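Local coordinates for MHC class I-like protein MILL2 (Mus musculus, PDB 6A97) that binds to heparan sulfate proteoglycans on the surface of fibroblasts as a GPI-anchored, MHC class I-like membrane protein, at residues A[23-27]-A[185-190]. Sequence-based numbering, arbitrary orientation.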
loop_
_atom_site.group_PDB
_atom_site.type_symbol
_atom_site.label_atom_id
_atom_site.label_comp_id
_atom_site.label_asym_id
_atom_site.label_seq_id
_atom_site.Cartn_x
_atom_site.Cartn_y
_atom_site.Cartn_z
ATOM N N HIS A 23 5.833 -10.112 -18.199
ATOM C CA HIS A 23 5.798 -8.841 -18.914
ATOM C C HIS A 23 4.543 -8.704 -19.763
ATOM O O HIS A 23 3.943 -9.700 -20.167
ATOM C CB HIS A 23 7.038 -8.693 -19.795
ATOM C CG HIS A 23 8.325 -8.732 -19.034
ATOM N ND1 HIS A 23 8.825 -7.637 -18.363
ATOM C CD2 HIS A 23 9.214 -9.734 -18.836
ATOM C CE1 HIS A 23 9.969 -7.962 -17.788
ATOM N NE2 HIS A 23 10.227 -9.229 -18.060
ATOM N N THR A 24 4.156 -7.463 -20.036
ATOM C CA THR A 24 2.948 -7.195 -20.803
ATOM C C THR A 24 3.187 -6.183 -21.921
ATOM O O THR A 24 3.877 -5.176 -21.734
ATOM C CB THR A 24 1.814 -6.680 -19.895
ATOM O OG1 THR A 24 1.633 -7.580 -18.795
ATOM C CG2 THR A 24 0.508 -6.578 -20.670
ATOM N N LEU A 25 2.622 -6.471 -23.087
ATOM C CA LEU A 25 2.595 -5.530 -24.199
ATOM C C LEU A 25 1.145 -5.159 -24.459
ATOM O O LEU A 25 0.306 -6.037 -24.642
ATOM C CB LEU A 25 3.232 -6.132 -25.451
ATOM C CG LEU A 25 2.992 -5.398 -26.773
ATOM C CD1 LEU A 25 3.493 -3.966 -26.694
ATOM C CD2 LEU A 25 3.652 -6.132 -27.933
ATOM N N ARG A 26 0.842 -3.865 -24.460
ATOM C CA ARG A 26 -0.535 -3.421 -24.644
ATOM C C ARG A 26 -0.639 -2.291 -25.657
ATOM O O ARG A 26 0.086 -1.300 -25.575
ATOM C CB ARG A 26 -1.140 -2.969 -23.313
ATOM C CG ARG A 26 -2.583 -2.482 -23.430
ATOM C CD ARG A 26 -3.107 -1.984 -22.087
ATOM N NE ARG A 26 -3.142 -3.042 -21.080
ATOM C CZ ARG A 26 -4.209 -3.795 -20.815
ATOM N NH1 ARG A 26 -4.146 -4.731 -19.876
ATOM N NH2 ARG A 26 -5.340 -3.612 -21.483
ATOM N N TYR A 27 -1.548 -2.458 -26.611
ATOM C CA TYR A 27 -1.861 -1.433 -27.595
ATOM C C TYR A 27 -3.171 -0.781 -27.209
ATOM O O TYR A 27 -4.195 -1.462 -27.140
ATOM C CB TYR A 27 -1.993 -2.026 -29.001
ATOM C CG TYR A 27 -0.785 -2.768 -29.525
ATOM C CD1 TYR A 27 -0.532 -4.082 -29.141
ATOM C CD2 TYR A 27 0.078 -2.169 -30.442
ATOM C CE1 TYR A 27 0.558 -4.776 -29.636
ATOM C CE2 TYR A 27 1.174 -2.854 -30.944
ATOM C CZ TYR A 27 1.409 -4.154 -30.537
ATOM O OH TYR A 27 2.496 -4.844 -31.028
ATOM N N HIS A 185 7.093 -9.029 -30.998
ATOM C CA HIS A 185 7.300 -7.605 -30.747
ATOM C C HIS A 185 7.732 -7.350 -29.304
ATOM O O HIS A 185 8.716 -6.646 -29.054
ATOM C CB HIS A 185 6.027 -6.814 -31.057
ATOM C CG HIS A 185 5.727 -6.702 -32.521
ATOM N ND1 HIS A 185 6.659 -6.987 -33.495
ATOM C CD2 HIS A 185 4.599 -6.334 -33.173
ATOM C CE1 HIS A 185 6.118 -6.801 -34.686
ATOM N NE2 HIS A 185 4.870 -6.403 -34.520
ATOM N N LEU A 186 6.992 -7.928 -28.361
ATOM C CA LEU A 186 7.291 -7.771 -26.941
ATOM C C LEU A 186 8.719 -8.200 -26.631
ATOM O O LEU A 186 9.430 -7.525 -25.888
ATOM C CB LEU A 186 6.305 -8.576 -26.087
ATOM C CG LEU A 186 6.589 -8.622 -24.583
ATOM C CD1 LEU A 186 6.779 -7.219 -23.996
ATOM C CD2 LEU A 186 5.469 -9.365 -23.845
ATOM N N GLN A 187 9.132 -9.318 -27.214
ATOM C CA GLN A 187 10.478 -9.832 -27.003
ATOM C C GLN A 187 11.521 -8.851 -27.528
ATOM O O GLN A 187 12.533 -8.597 -26.876
ATOM C CB GLN A 187 10.648 -11.193 -27.679
ATOM C CG GLN A 187 11.710 -12.057 -27.031
ATOM C CD GLN A 187 11.486 -12.216 -25.540
ATOM O OE1 GLN A 187 10.482 -12.785 -25.108
ATOM N NE2 GLN A 187 12.418 -11.708 -24.744
ATOM N N ARG A 188 11.262 -8.300 -28.708
ATOM C CA ARG A 188 12.175 -7.342 -29.308
ATOM C C ARG A 188 12.223 -6.061 -28.471
ATOM O O ARG A 188 13.294 -5.498 -28.257
ATOM C CB ARG A 188 11.760 -7.045 -30.750
ATOM C CG ARG A 188 12.859 -6.437 -31.606
ATOM C CD ARG A 188 12.385 -6.201 -33.036
ATOM N NE ARG A 188 11.237 -5.298 -33.094
ATOM C CZ ARG A 188 9.997 -5.682 -33.382
ATOM N NH1 ARG A 188 9.740 -6.955 -33.649
ATOM N NH2 ARG A 188 9.013 -4.791 -33.410
ATOM N N TYR A 189 11.065 -5.620 -27.978
ATOM C CA TYR A 189 10.996 -4.438 -27.116
ATOM C C TYR A 189 11.757 -4.633 -25.807
ATOM O O TYR A 189 12.471 -3.737 -25.357
ATOM C CB TYR A 189 9.546 -4.073 -26.787
ATOM C CG TYR A 189 8.709 -3.579 -27.946
ATOM C CD1 TYR A 189 9.292 -3.171 -29.138
ATOM C CD2 TYR A 189 7.329 -3.502 -27.831
ATOM C CE1 TYR A 189 8.513 -2.712 -30.195
ATOM C CE2 TYR A 189 6.545 -3.045 -28.872
ATOM C CZ TYR A 189 7.138 -2.650 -30.053
ATOM O OH TYR A 189 6.340 -2.197 -31.083
ATOM N N LEU A 190 11.581 -5.797 -25.188
ATOM C CA LEU A 190 12.202 -6.081 -23.896
ATOM C C LEU A 190 13.723 -6.060 -23.977
ATOM O O LEU A 190 14.398 -5.650 -23.031
ATOM C CB LEU A 190 11.726 -7.432 -23.359
ATOM C CG LEU A 190 10.316 -7.443 -22.770
ATOM C CD1 LEU A 190 9.881 -8.860 -22.406
ATOM C CD2 LEU A 190 10.247 -6.520 -21.559
HETATM O O HOH W 1 4.297 -3.504 -32.114
#
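Leu25 and Leu186 meet at the centre of this contact, CB to CB at 4.0 Å, where the strand carrying residues 23-27 runs beneath the helix carrying 185-190. The two branches of Leu25 part company: CD2 reaches the helix backbone, 3.8 Å from Leu186 N, while CD1 comes in the plane of the Tyr189 ring, at its edge, 3.9 Å from CE2. The forked end of leucine thus lets it meet the backbone with one methyl and the ring edge with the other. Toward the start of the strand Leu190 lies over one face of the His23 imidazole; its CD2 sits 3.9 Å from the ring centroid and 21° off the normal, a CH-pi contact, with CD1 3.7 Å from His23 CG. Having CG beside its backbone N (chi1 -60°) puts the imidazole under the leucine, and a hydrogen bond between ND1 and Asp49 helps fix its rotation. Histidine suits the place by offering a flat face to the methyls and a ring nitrogen to Asp49.

At the other end Tyr27, long enough to bring its hydroxyl to the helix, approaches the edge of the His185 ring, OH 3.4 Å from CD2. One water joins this hydroxyl, at 2.5 Å from Tyr27 OH, to that of Tyr189, to which it donates. Behind this layer Arg188 NH1 donates to His185 ND1, the arginine being held in turn by a salt bridge to Glu82 of helix 75-96, the alpha-1 helix, which comes close here. Ile46 of the neighbouring strand backs both Leu25 and Tyr27, and Phe53 meets Tyr189 edge to face.

This is the class I platform, an alpha-2 helix resting on the first strand of the alpha-1 half of the sheet. No direct hydrogen bond links the two segments; leucine packing, one CH-pi contact and a single bridging water join them.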